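PDB 3O0D: triacylglycerol lipase from Yarrowia lipolytica, which probably catalyses the hydrolysis of triacylglycerols, as a secreted, glycosylated lipase of the alpha/beta-hydrolase family. Local coordinates for residues L110-S115 against Q131-T136; A168-I173 against A195-W200; E57-P62 against N138-K143. One frame throughout, in Å; residues are numbered along the deposited sequence.

Overall arrangement
Helix 127-150 supplies one side of contacts 1 and 3 and touches contact 2. One turn carries Tyr133 and Asn134 of contact 1; the next part, 138-143, meets edge strand 53-60 in contact 3, the two centres lying about 13 Å apart. The two N-linked sugars touch both contacts: NAG (chain I), for example, grows from Asn134, bonds to Leu110 and reaches Asn138. Contact 2, centred about 12 Å from contact 1, packs against it where Tyr133 CB comes within 3.6 Å of Leu170 CB. Contacts 2 and 3, about 21 Å between centres, do not touch. The likely nucleophile, Ser162, just precedes helix 163-177, which supplies one side of contact 2.

Contact 1 (L110-S115 against Q131-T136); sequences LAANIS and QSYNNT. With NAG (2-acetamido-2-deoxy-beta-D-glucopyranose), chain I; NAG (2-acetamido-2-deoxy-beta-D-glucopyranose), chain H.
Two hydrogen bonds grip the backbone of Ala112 from consecutive residues of helix 127-150. Ala112 N points its hydrogen almost straight at Asn134 OD1, 2.8 Å away (173° at the hydrogen), and uses an in-plane lone pair of that carbonyl. The carbonyl of Ala112 accepts from the phenol: Tyr133 OH lies 2.6 Å from Ala112 O, with the donor standing above the carbonyl plane, while the oxygen itself sits at the edge of the ring, in plane with it. The tyrosine reaches the loop because CG is anti to the backbone N.

Apolar contact is modest. The methyl of Ala111 approaches the same ring obliquely, Ala111 CB being 3.6 Å from Tyr133 CE2, and the ring also meets Phe108 edge-to-face.

The remaining links are made through sugar. Asn134 has its chi1 at -113°, close to an eclipsed position, and divides its amide between two tasks: OD1 takes the loop N-H, and ND2 is bonded to C1 of NAG (chain I). That sugar returns to the loop through its acetamide, N2 of NAG (chain I) donating to Leu110 O at 3.1 Å and 177°.

Asn113, bonded through ND2 to NAG (chain H), occupies the third position of a type II beta turn from Ala111 to Ile114, so the whole is a glycosylated turn clasped to a glycosylated helix, each asparagine opening an N-X-S/T sequon.

Contact 2 (A168-I173 against A195-W200); sequences ALLFGI and AGFANW
Phe197 presents its ring to three aliphatic side chains of helix 163-177, and Trp200 presents its six-membered ring to one. At the edge of the Phe197 ring, near its plane, lies Leu169 CD2, 4.2 Å from Phe197 CE2. The other two partners come in obliquely at the tip: Ile173 CD1 is 3.6 Å from Phe197 CZ, and Leu170 CD2 is 3.9 Å from the same atom. The far corner of the indole is met, again obliquely, by the other branch of Ile173, CG2 standing 3.4 Å from Trp200 CH2.

Ile173 thus touches both aromatics. With CG1 anti to the carbonyl carbon and CG2 anti to the backbone N, its two arms diverge, one to each ring. Phe197 and Trp200 both have CG anti to the backbone N (chi1 172° and 170°), which extends the rings across the gap. Such length is needed, since the axes of the two helical segments approach no closer than 13.2 Å and their directions differ by 60°. No hydrogen bond crosses; the contact is wholly apolar, and a potassium ion lies about 4 Å from the side chain of Leu169.

Helix 163-177 also faces helix 127-150, where Leu170 touches Phe129 and Tyr133, while Ile173 continues along helix 195-206 to Val201, Leu204 and Phe205. The two helices are successive in the chain, joined through the parallel strand 183-187 of the central sheet.

Contact 3 (E57-P62 against N138-K143); sequences EEFHDP and NQIGPK. With NAG (2-acetamido-2-deoxy-beta-D-glucopyranose), chain I; NAG (2-acetamido-2-deoxy-beta-D-glucopyranose), chain H.
Phe59 and Ile140 supply the apolar centre, where strand segment 57-60 runs nearly antiparallel to helical segment 138-143, 159° between their directions. The phenyl ring has CG in the crowded position between the backbone N and the carbonyl carbon (chi1 55°) and crosses Ile140 at about a right angle, with Phe59 CD2 3.9 Å from Ile140 CD1. Ile140 CD1 is also 4.1 Å from Glu57 CB. An alanine at Phe59 would remove the ring and would probably loosen the packing of Ile140 and Gln139 over the sheet.

The amide of Gln139 packs beside this core. It stands almost perpendicular to the Phe59 ring, 86° between planes, with Gln139 NE2 at the ring's edge, 3.8 Å from Phe59 CD1. Gln139 NE2 also lies 3.5 Å from Asp61 CB. The amide's rotation is fixed by hydrogen bonds from NE2 to Asn135 O and Val68 O, so the glutamine stitches helix to sheet. Asp61 turns its carboxylate to a salt bridge with Arg63.

Opposite charges meet loosely: Glu57 OE1 is 4.2 Å from Lys143 NZ, beyond a salt bridge, yet 3.3 Å from Lys143 CG, so the bent lysine chain crosses the carboxylate obliquely, its methylenes curving past OE1. On the sugar side, Asn138 ND2 donates to O6 of NAG (chain I) at 2.9 Å, while the acetamide methyl of NAG (chain H) touches Gly141 O.

The helix is kinked here, the N atoms of Pro142 and Lys143 lacking bonds to the preceding turn. It covers the edge strand 53-60, whose backbone hydrogen bonds with strand 68-75 join Glu57 with Leu72 and Phe59 with Gly70, Asp61 just beyond it bonding to Val68. Phe59 and Ile140 both reach Leu83 of strand 80-87, the next strand in.

Contact 1 (L110-S115 against Q131-T136)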
loop_
_atom_site.group_PDB
_atom_site.type_symbol
_atom_site.label_atom_id
_atom_site.label_comp_id
_atom_site.label_asym_id
_atom_site.label_seq_id
_atom_site.Cartn_x
_atom_site.Cartn_y
_atom_site.Cartn_z
ATOM N N LEU A 110 -12.726 15.871 0.442
ATOM C CA LEU A 110 -13.945 15.418 -0.204
ATOM C C LEU A 110 -14.203 13.937 -0.030
ATOM O O LEU A 110 -15.288 13.466 -0.330
ATOM C CB LEU A 110 -13.968 15.853 -1.684
ATOM C CG LEU A 110 -13.938 17.399 -1.837
ATOM C CD1 LEU A 110 -13.654 17.761 -3.296
ATOM C CD2 LEU A 110 -15.232 18.099 -1.326
ATOM N N ALA A 111 -13.206 13.185 0.484
ATOM C CA ALA A 111 -13.339 11.718 0.584
ATOM C C ALA A 111 -14.134 11.325 1.819
ATOM O O ALA A 111 -14.209 12.107 2.786
ATOM C CB ALA A 111 -11.956 11.109 0.672
ATOM N N ALA A 112 -14.690 10.121 1.815
ATOM C CA ALA A 112 -15.526 9.634 2.926
ATOM C C ALA A 112 -14.772 9.694 4.281
ATOM O O ALA A 112 -13.564 9.347 4.380
ATOM C CB ALA A 112 -15.985 8.225 2.690
ATOM N N ASN A 113 -15.516 10.117 5.326
ATOM C CA ASN A 113 -14.954 10.170 6.684
ATOM C C ASN A 113 -13.856 11.172 6.956
ATOM O O ASN A 113 -13.304 11.213 8.074
ATOM C CB ASN A 113 -14.505 8.731 7.158
ATOM C CG ASN A 113 -14.992 8.428 8.548
ATOM O OD1 ASN A 113 -16.045 8.969 8.964
ATOM N ND2 ASN A 113 -14.238 7.586 9.308
ATOM N N ILE A 114 -13.498 11.986 5.973
ATOM C CA ILE A 114 -12.535 13.022 6.189
ATOM C C ILE A 114 -13.212 14.372 6.424
ATOM O O ILE A 114 -13.795 14.939 5.511
ATOM C CB ILE A 114 -11.586 13.171 5.013
ATOM C CG1 ILE A 114 -11.042 11.797 4.581
ATOM C CG2 ILE A 114 -10.518 14.147 5.319
ATOM C CD1 ILE A 114 -10.252 11.006 5.673
ATOM N N SER A 115 -13.080 14.894 7.624
ATOM C CA SER A 115 -13.728 16.184 7.958
ATOM C C SER A 115 -13.041 17.355 7.247
ATOM O O SER A 115 -11.841 17.320 6.962
ATOM C CB SER A 115 -13.725 16.379 9.482
ATOM O OG SER A 115 -12.466 16.866 9.912
ATOM N N GLN A 131 -11.324 7.787 -5.535
ATOM C CA GLN A 131 -12.343 6.811 -5.742
ATOM C C GLN A 131 -12.018 5.391 -5.175
ATOM O O GLN A 131 -12.904 4.661 -4.696
ATOM C CB GLN A 131 -12.675 6.679 -7.242
ATOM C CG GLN A 131 -13.692 5.584 -7.595
ATOM C CD GLN A 131 -15.037 5.723 -6.886
ATOM O OE1 GLN A 131 -15.415 6.819 -6.460
ATOM N NE2 GLN A 131 -15.750 4.612 -6.740
ATOM N N SER A 132 -10.776 4.964 -5.320
ATOM C CA SER A 132 -10.370 3.662 -4.804
ATOM C C SER A 132 -10.541 3.629 -3.264
ATOM O O SER A 132 -11.031 2.652 -2.720
ATOM C CB SER A 132 -8.909 3.427 -5.160
ATOM O OG SER A 132 -8.711 3.677 -6.551
ATOM N N TYR A 133 -10.110 4.728 -2.663
ATOM C CA TYR A 133 -10.239 4.925 -1.153
ATOM C C TYR A 133 -11.752 4.932 -0.831
ATOM O O TYR A 133 -12.233 4.221 0.014
ATOM C CB TYR A 133 -9.573 6.194 -0.657
ATOM C CG TYR A 133 -10.206 6.478 0.694
ATOM C CD1 TYR A 133 -9.838 5.745 1.790
ATOM C CD2 TYR A 133 -11.128 7.545 0.848
ATOM C CE1 TYR A 133 -10.468 5.965 3.083
ATOM C CE2 TYR A 133 -11.738 7.766 2.106
ATOM C CZ TYR A 133 -11.402 7.002 3.191
ATOM O OH TYR A 133 -11.995 7.252 4.426
ATOM N N ASN A 134 -12.534 5.698 -1.584
ATOM C CA ASN A 134 -13.941 5.721 -1.258
ATOM C C ASN A 134 -14.637 4.459 -1.406
ATOM O O ASN A 134 -15.541 4.141 -0.632
ATOM C CB ASN A 134 -14.639 6.842 -2.114
ATOM C CG ASN A 134 -15.135 7.961 -1.298
ATOM O OD1 ASN A 134 -14.435 8.559 -0.480
ATOM N ND2 ASN A 134 -16.411 8.321 -1.596
ATOM N N ASN A 135 -14.302 3.735 -2.467
ATOM C CA ASN A 135 -14.887 2.494 -2.745
ATOM C C ASN A 135 -14.504 1.473 -1.669
ATOM O O ASN A 135 -15.252 0.579 -1.363
ATOM C CB ASN A 135 -14.517 2.009 -4.197
ATOM C CG ASN A 135 -15.322 0.886 -4.630
ATOM O OD1 ASN A 135 -16.639 0.922 -4.638
ATOM N ND2 ASN A 135 -14.680 -0.150 -5.069
ATOM N N THR A 136 -13.327 1.610 -1.122
ATOM C CA THR A 136 -12.984 0.709 0.028
ATOM C C THR A 136 -13.885 1.066 1.271
ATOM O O THR A 136 -14.538 0.187 1.804
ATOM C CB THR A 136 -11.524 0.859 0.468
ATOM O OG1 THR A 136 -10.647 0.805 -0.636
ATOM C CG2 THR A 136 -11.134 -0.329 1.468
HETATM C C1 NAG I . -17.098 9.377 -0.876
HETATM C C2 NAG I . -17.558 10.519 -1.775
HETATM C C3 NAG I . -18.549 11.357 -0.975
HETATM C C4 NAG I . -19.663 10.556 -0.302
HETATM C C5 NAG I . -19.080 9.395 0.500
HETATM C C6 NAG I . -20.072 8.334 0.958
HETATM C C7 NAG I . -15.977 11.268 -3.456
HETATM C C8 NAG I . -14.880 12.170 -3.869
HETATM N N2 NAG I . -16.472 11.364 -2.206
HETATM O O3 NAG I . -19.100 12.407 -1.790
HETATM O O4 NAG I . -20.285 11.472 0.591
HETATM O O5 NAG I . -18.173 8.658 -0.321
HETATM O O6 NAG I . -19.479 7.703 2.071
HETATM O O7 NAG I . -16.409 10.457 -4.254
HETATM C C1 NAG H . -14.743 7.284 10.637
HETATM C C2 NAG H . -13.991 6.041 11.163
HETATM C C3 NAG H . -14.376 5.836 12.623
HETATM C C4 NAG H . -14.116 7.104 13.442
HETATM C C5 NAG H . -14.942 8.196 12.806
HETATM C C6 NAG H . -15.007 9.544 13.549
HETATM C C7 NAG H . -13.532 4.276 9.513
HETATM C C8 NAG H . -13.982 2.992 8.879
HETATM N N2 NAG H . -14.331 4.811 10.444
HETATM O O3 NAG H . -13.617 4.721 13.129
HETATM O O4 NAG H . -14.622 6.911 14.766
HETATM O O5 NAG H . -14.439 8.371 11.464
HETATM O O6 NAG H . -13.721 9.870 13.937
HETATM O O7 NAG H . -12.499 4.823 9.171
#

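Contact 2 (A168-I173 against A195-W200)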
loop_
_atom_site.group_PDB
_atom_site.type_symbol
_atom_site.label_atom_id
_atom_site.label_comp_id
_atom_site.label_asym_id
_atom_site.label_seq_id
_atom_site.Cartn_x
_atom_site.Cartn_y
_atom_site.Cartn_z
ATOM N N ALA A 168 -4.758 1.722 0.234
ATOM C CA ALA A 168 -4.292 1.488 1.611
ATOM C C ALA A 168 -3.666 2.704 2.300
ATOM O O ALA A 168 -3.899 2.975 3.438
ATOM C CB ALA A 168 -3.329 0.261 1.664
ATOM N N LEU A 169 -2.866 3.407 1.566
ATOM C CA LEU A 169 -2.260 4.665 2.017
ATOM C C LEU A 169 -3.361 5.670 2.450
ATOM O O LEU A 169 -3.355 6.177 3.603
ATOM C CB LEU A 169 -1.301 5.243 1.009
ATOM C CG LEU A 169 -0.791 6.609 1.387
ATOM C CD1 LEU A 169 -0.024 6.477 2.757
ATOM C CD2 LEU A 169 0.103 7.365 0.365
ATOM N N LEU A 170 -4.331 5.869 1.547
ATOM C CA LEU A 170 -5.429 6.777 1.871
ATOM C C LEU A 170 -6.297 6.246 2.997
ATOM O O LEU A 170 -6.698 7.066 3.859
ATOM C CB LEU A 170 -6.322 6.981 0.599
ATOM C CG LEU A 170 -5.530 7.726 -0.430
ATOM C CD1 LEU A 170 -6.446 7.876 -1.756
ATOM C CD2 LEU A 170 -5.097 9.040 0.037
ATOM N N PHE A 171 -6.547 4.926 3.048
ATOM C CA PHE A 171 -7.398 4.387 4.091
ATOM C C PHE A 171 -6.613 4.517 5.422
ATOM O O PHE A 171 -7.236 4.812 6.504
ATOM C CB PHE A 171 -7.780 2.919 3.823
ATOM C CG PHE A 171 -8.985 2.512 4.529
ATOM C CD1 PHE A 171 -10.200 2.392 3.843
ATOM C CD2 PHE A 171 -8.968 2.335 5.939
ATOM C CE1 PHE A 171 -11.394 2.038 4.499
ATOM C CE2 PHE A 171 -10.121 2.027 6.601
ATOM C CZ PHE A 171 -11.387 1.871 5.885
ATOM N N GLY A 172 -5.287 4.298 5.396
ATOM C CA GLY A 172 -4.509 4.522 6.636
ATOM C C GLY A 172 -4.525 5.966 7.139
ATOM O O GLY A 172 -4.637 6.272 8.355
ATOM N N ILE A 173 -4.532 6.889 6.200
ATOM C CA ILE A 173 -4.611 8.309 6.519
ATOM C C ILE A 173 -5.985 8.580 7.136
ATOM O O ILE A 173 -6.033 9.286 8.189
ATOM C CB ILE A 173 -4.335 9.200 5.318
ATOM C CG1 ILE A 173 -2.832 9.122 4.951
ATOM C CG2 ILE A 173 -4.603 10.720 5.694
ATOM C CD1 ILE A 173 -2.605 9.595 3.529
ATOM N N ALA A 195 2.693 17.887 -3.694
ATOM C CA ALA A 195 3.711 18.183 -2.668
ATOM C C ALA A 195 3.039 18.549 -1.345
ATOM O O ALA A 195 3.443 18.101 -0.281
ATOM C CB ALA A 195 4.700 19.260 -3.137
ATOM N N GLY A 196 1.971 19.348 -1.394
ATOM C CA GLY A 196 1.186 19.540 -0.178
ATOM C C GLY A 196 0.770 18.266 0.527
ATOM O O GLY A 196 1.034 18.146 1.719
ATOM N N PHE A 197 0.123 17.329 -0.192
ATOM C CA PHE A 197 -0.314 16.064 0.363
ATOM C C PHE A 197 0.923 15.278 0.879
ATOM O O PHE A 197 0.939 14.813 2.023
ATOM C CB PHE A 197 -1.037 15.274 -0.715
ATOM C CG PHE A 197 -1.379 13.855 -0.324
ATOM C CD1 PHE A 197 -2.434 13.562 0.498
ATOM C CD2 PHE A 197 -0.544 12.813 -0.767
ATOM C CE1 PHE A 197 -2.732 12.246 0.829
ATOM C CE2 PHE A 197 -0.814 11.427 -0.432
ATOM C CZ PHE A 197 -1.876 11.151 0.334
ATOM N N ALA A 198 1.957 15.197 0.060
ATOM C CA ALA A 198 3.122 14.330 0.432
ATOM C C ALA A 198 3.744 14.855 1.742
ATOM O O ALA A 198 4.087 14.079 2.620
ATOM C CB ALA A 198 4.130 14.372 -0.702
ATOM N N ASN A 199 3.942 16.169 1.858
ATOM C CA ASN A 199 4.588 16.714 3.033
ATOM C C ASN A 199 3.706 16.635 4.262
ATOM O O ASN A 199 4.228 16.411 5.390
ATOM C CB ASN A 199 5.067 18.137 2.757
ATOM C CG ASN A 199 6.201 18.184 1.737
ATOM O OD1 ASN A 199 6.191 19.015 0.813
ATOM N ND2 ASN A 199 7.209 17.299 1.898
ATOM N N TRP A 200 2.392 16.709 4.056
ATOM C CA TRP A 200 1.461 16.625 5.121
ATOM C C TRP A 200 1.433 15.186 5.668
ATOM O O TRP A 200 1.491 14.974 6.900
ATOM C CB TRP A 200 0.103 17.114 4.651
ATOM C CG TRP A 200 -1.028 16.820 5.660
ATOM C CD1 TRP A 200 -1.292 17.537 6.815
ATOM C CD2 TRP A 200 -2.005 15.821 5.588
ATOM N NE1 TRP A 200 -2.361 17.017 7.451
ATOM C CE2 TRP A 200 -2.823 15.953 6.737
ATOM C CE3 TRP A 200 -2.289 14.794 4.681
ATOM C CZ2 TRP A 200 -3.924 15.119 6.972
ATOM C CZ3 TRP A 200 -3.364 13.963 4.929
ATOM C CH2 TRP A 200 -4.163 14.117 6.074
#

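Contact 3 (E57-P62 against N138-K143)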
loop_
_atom_site.group_PDB
_atom_site.type_symbol
_atom_site.label_atom_id
_atom_site.label_comp_id
_atom_site.label_asym_id
_atom_site.label_seq_id
_atom_site.Cartn_x
_atom_site.Cartn_y
_atom_site.Cartn_z
ATOM N N GLU A 57 -14.690 -10.782 6.334
ATOM C CA GLU A 57 -15.559 -10.435 5.177
ATOM C C GLU A 57 -14.681 -10.174 3.986
ATOM O O GLU A 57 -13.653 -9.523 4.118
ATOM C CB GLU A 57 -16.335 -9.126 5.488
ATOM C CG GLU A 57 -17.416 -8.842 4.456
ATOM C CD GLU A 57 -18.497 -7.839 4.934
ATOM O OE1 GLU A 57 -18.849 -7.796 6.147
ATOM O OE2 GLU A 57 -19.031 -7.149 4.037
ATOM N N GLU A 58 -15.168 -10.577 2.798
ATOM C CA GLU A 58 -14.512 -10.153 1.555
ATOM C C GLU A 58 -15.379 -9.007 0.952
ATOM O O GLU A 58 -16.584 -8.866 1.271
ATOM C CB GLU A 58 -14.550 -11.277 0.557
ATOM C CG GLU A 58 -13.911 -12.559 0.892
ATOM C CD GLU A 58 -13.884 -13.477 -0.339
ATOM O OE1 GLU A 58 -13.308 -14.573 -0.235
ATOM O OE2 GLU A 58 -14.468 -13.115 -1.414
ATOM N N PHE A 59 -14.782 -8.186 0.108
ATOM C CA PHE A 59 -15.566 -7.235 -0.664
ATOM C C PHE A 59 -15.039 -7.210 -2.136
ATOM O O PHE A 59 -13.847 -7.473 -2.401
ATOM C CB PHE A 59 -15.511 -5.850 -0.008
ATOM C CG PHE A 59 -14.089 -5.299 0.233
ATOM C CD1 PHE A 59 -13.464 -4.412 -0.656
ATOM C CD2 PHE A 59 -13.391 -5.657 1.420
ATOM C CE1 PHE A 59 -12.157 -3.881 -0.416
ATOM C CE2 PHE A 59 -12.056 -5.170 1.627
ATOM C CZ PHE A 59 -11.480 -4.279 0.756
ATOM N N HIS A 60 -15.911 -6.877 -3.112
ATOM C CA HIS A 60 -15.454 -6.899 -4.498
ATOM C C HIS A 60 -16.424 -5.941 -5.222
ATOM O O HIS A 60 -17.645 -6.130 -5.072
ATOM C CB HIS A 60 -15.518 -8.339 -5.013
ATOM C CG HIS A 60 -15.644 -8.446 -6.505
ATOM N ND1 HIS A 60 -14.559 -8.567 -7.357
ATOM C CD2 HIS A 60 -16.751 -8.468 -7.299
ATOM C CE1 HIS A 60 -14.993 -8.595 -8.616
ATOM N NE2 HIS A 60 -16.317 -8.550 -8.602
ATOM N N ASP A 61 -15.896 -4.928 -5.897
ATOM C CA ASP A 61 -16.752 -4.071 -6.765
ATOM C C ASP A 61 -16.028 -3.921 -8.116
ATOM O O ASP A 61 -14.932 -3.432 -8.201
ATOM C CB ASP A 61 -17.031 -2.741 -6.063
ATOM C CG ASP A 61 -18.127 -1.919 -6.749
ATOM O OD1 ASP A 61 -18.438 -2.243 -7.915
ATOM O OD2 ASP A 61 -18.579 -0.957 -6.138
ATOM N N PRO A 62 -16.690 -4.355 -9.233
ATOM C CA PRO A 62 -16.040 -4.228 -10.524
ATOM C C PRO A 62 -16.579 -3.063 -11.363
ATOM O O PRO A 62 -16.245 -2.947 -12.536
ATOM C CB PRO A 62 -16.428 -5.556 -11.201
ATOM C CG PRO A 62 -17.859 -5.855 -10.720
ATOM C CD PRO A 62 -17.856 -5.259 -9.258
ATOM N N ASN A 138 -16.795 2.619 1.434
ATOM C CA ASN A 138 -18.187 2.299 1.285
ATOM C C ASN A 138 -18.500 0.870 1.314
ATOM O O ASN A 138 -19.644 0.519 1.615
ATOM C CB ASN A 138 -18.774 2.954 0.011
ATOM C CG ASN A 138 -18.772 4.467 0.073
ATOM O OD1 ASN A 138 -18.714 5.117 -0.975
ATOM N ND2 ASN A 138 -18.853 5.047 1.246
ATOM N N GLN A 139 -17.505 -0.046 1.018
ATOM C CA GLN A 139 -17.769 -1.460 1.073
ATOM C C GLN A 139 -17.476 -2.135 2.428
ATOM O O GLN A 139 -18.053 -3.153 2.754
ATOM C CB GLN A 139 -16.932 -2.216 0.018
ATOM C CG GLN A 139 -17.368 -1.926 -1.496
ATOM C CD GLN A 139 -16.580 -2.773 -2.434
ATOM O OE1 GLN A 139 -16.877 -3.953 -2.648
ATOM N NE2 GLN A 139 -15.538 -2.200 -2.964
ATOM N N ILE A 140 -16.541 -1.559 3.140
ATOM C CA ILE A 140 -15.996 -2.252 4.342
ATOM C C ILE A 140 -15.890 -1.410 5.608
ATOM O O ILE A 140 -15.696 -1.965 6.704
ATOM C CB ILE A 140 -14.637 -2.935 4.047
ATOM C CG1 ILE A 140 -14.414 -4.152 4.961
ATOM C CG2 ILE A 140 -13.510 -1.949 4.099
ATOM C CD1 ILE A 140 -15.364 -5.251 4.807
ATOM N N GLY A 141 -16.059 -0.098 5.494
ATOM C CA GLY A 141 -15.802 0.786 6.587
ATOM C C GLY A 141 -16.632 0.445 7.819
ATOM O O GLY A 141 -16.055 0.368 8.940
ATOM N N PRO A 142 -17.951 0.272 7.660
ATOM C CA PRO A 142 -18.781 -0.022 8.843
ATOM C C PRO A 142 -18.418 -1.379 9.502
ATOM O O PRO A 142 -18.391 -1.486 10.783
ATOM C CB PRO A 142 -20.231 -0.032 8.259
ATOM C CG PRO A 142 -20.144 1.104 7.212
ATOM C CD PRO A 142 -18.801 0.619 6.491
ATOM N N LYS A 143 -18.188 -2.410 8.669
ATOM C CA LYS A 143 -17.749 -3.704 9.170
ATOM C C LYS A 143 -16.391 -3.568 9.919
ATOM O O LYS A 143 -16.279 -4.167 11.032
ATOM C CB LYS A 143 -17.702 -4.812 8.126
ATOM C CG LYS A 143 -17.566 -6.153 8.660
ATOM C CD LYS A 143 -18.693 -6.524 9.601
ATOM C CE LYS A 143 -18.762 -8.009 9.773
ATOM N NZ LYS A 143 -20.170 -8.397 10.052
HETATM C C1 NAG I . -17.098 9.377 -0.876
HETATM C C2 NAG I . -17.558 10.519 -1.775
HETATM C C3 NAG I . -18.549 11.357 -0.975
HETATM C C4 NAG I . -19.663 10.556 -0.302
HETATM C C5 NAG I . -19.080 9.395 0.500
HETATM C C6 NAG I . -20.072 8.334 0.958
HETATM C C7 NAG I . -15.977 11.268 -3.456
HETATM C C8 NAG I . -14.880 12.170 -3.869
HETATM N N2 NAG I . -16.472 11.364 -2.206
HETATM O O3 NAG I . -19.100 12.407 -1.790
HETATM O O4 NAG I . -20.285 11.472 0.591
HETATM O O5 NAG I . -18.173 8.658 -0.321
HETATM O O6 NAG I . -19.479 7.703 2.071
HETATM O O7 NAG I . -16.409 10.457 -4.254
HETATM C C1 NAG H . -14.743 7.284 10.637
HETATM C C2 NAG H . -13.991 6.041 11.163
HETATM C C3 NAG H . -14.376 5.836 12.623
HETATM C C4 NAG H . -14.116 7.104 13.442
HETATM C C5 NAG H . -14.942 8.196 12.806
HETATM C C6 NAG H . -15.007 9.544 13.549
HETATM C C7 NAG H . -13.532 4.276 9.513
HETATM C C8 NAG H . -13.982 2.992 8.879
HETATM N N2 NAG H . -14.331 4.811 10.444
HETATM O O3 NAG H . -13.617 4.721 13.129
HETATM O O4 NAG H . -14.622 6.911 14.766
HETATM O O5 NAG H . -14.439 8.371 11.464
HETATM O O6 NAG H . -13.721 9.870 13.937
HETATM O O7 NAG H . -12.499 4.823 9.171
#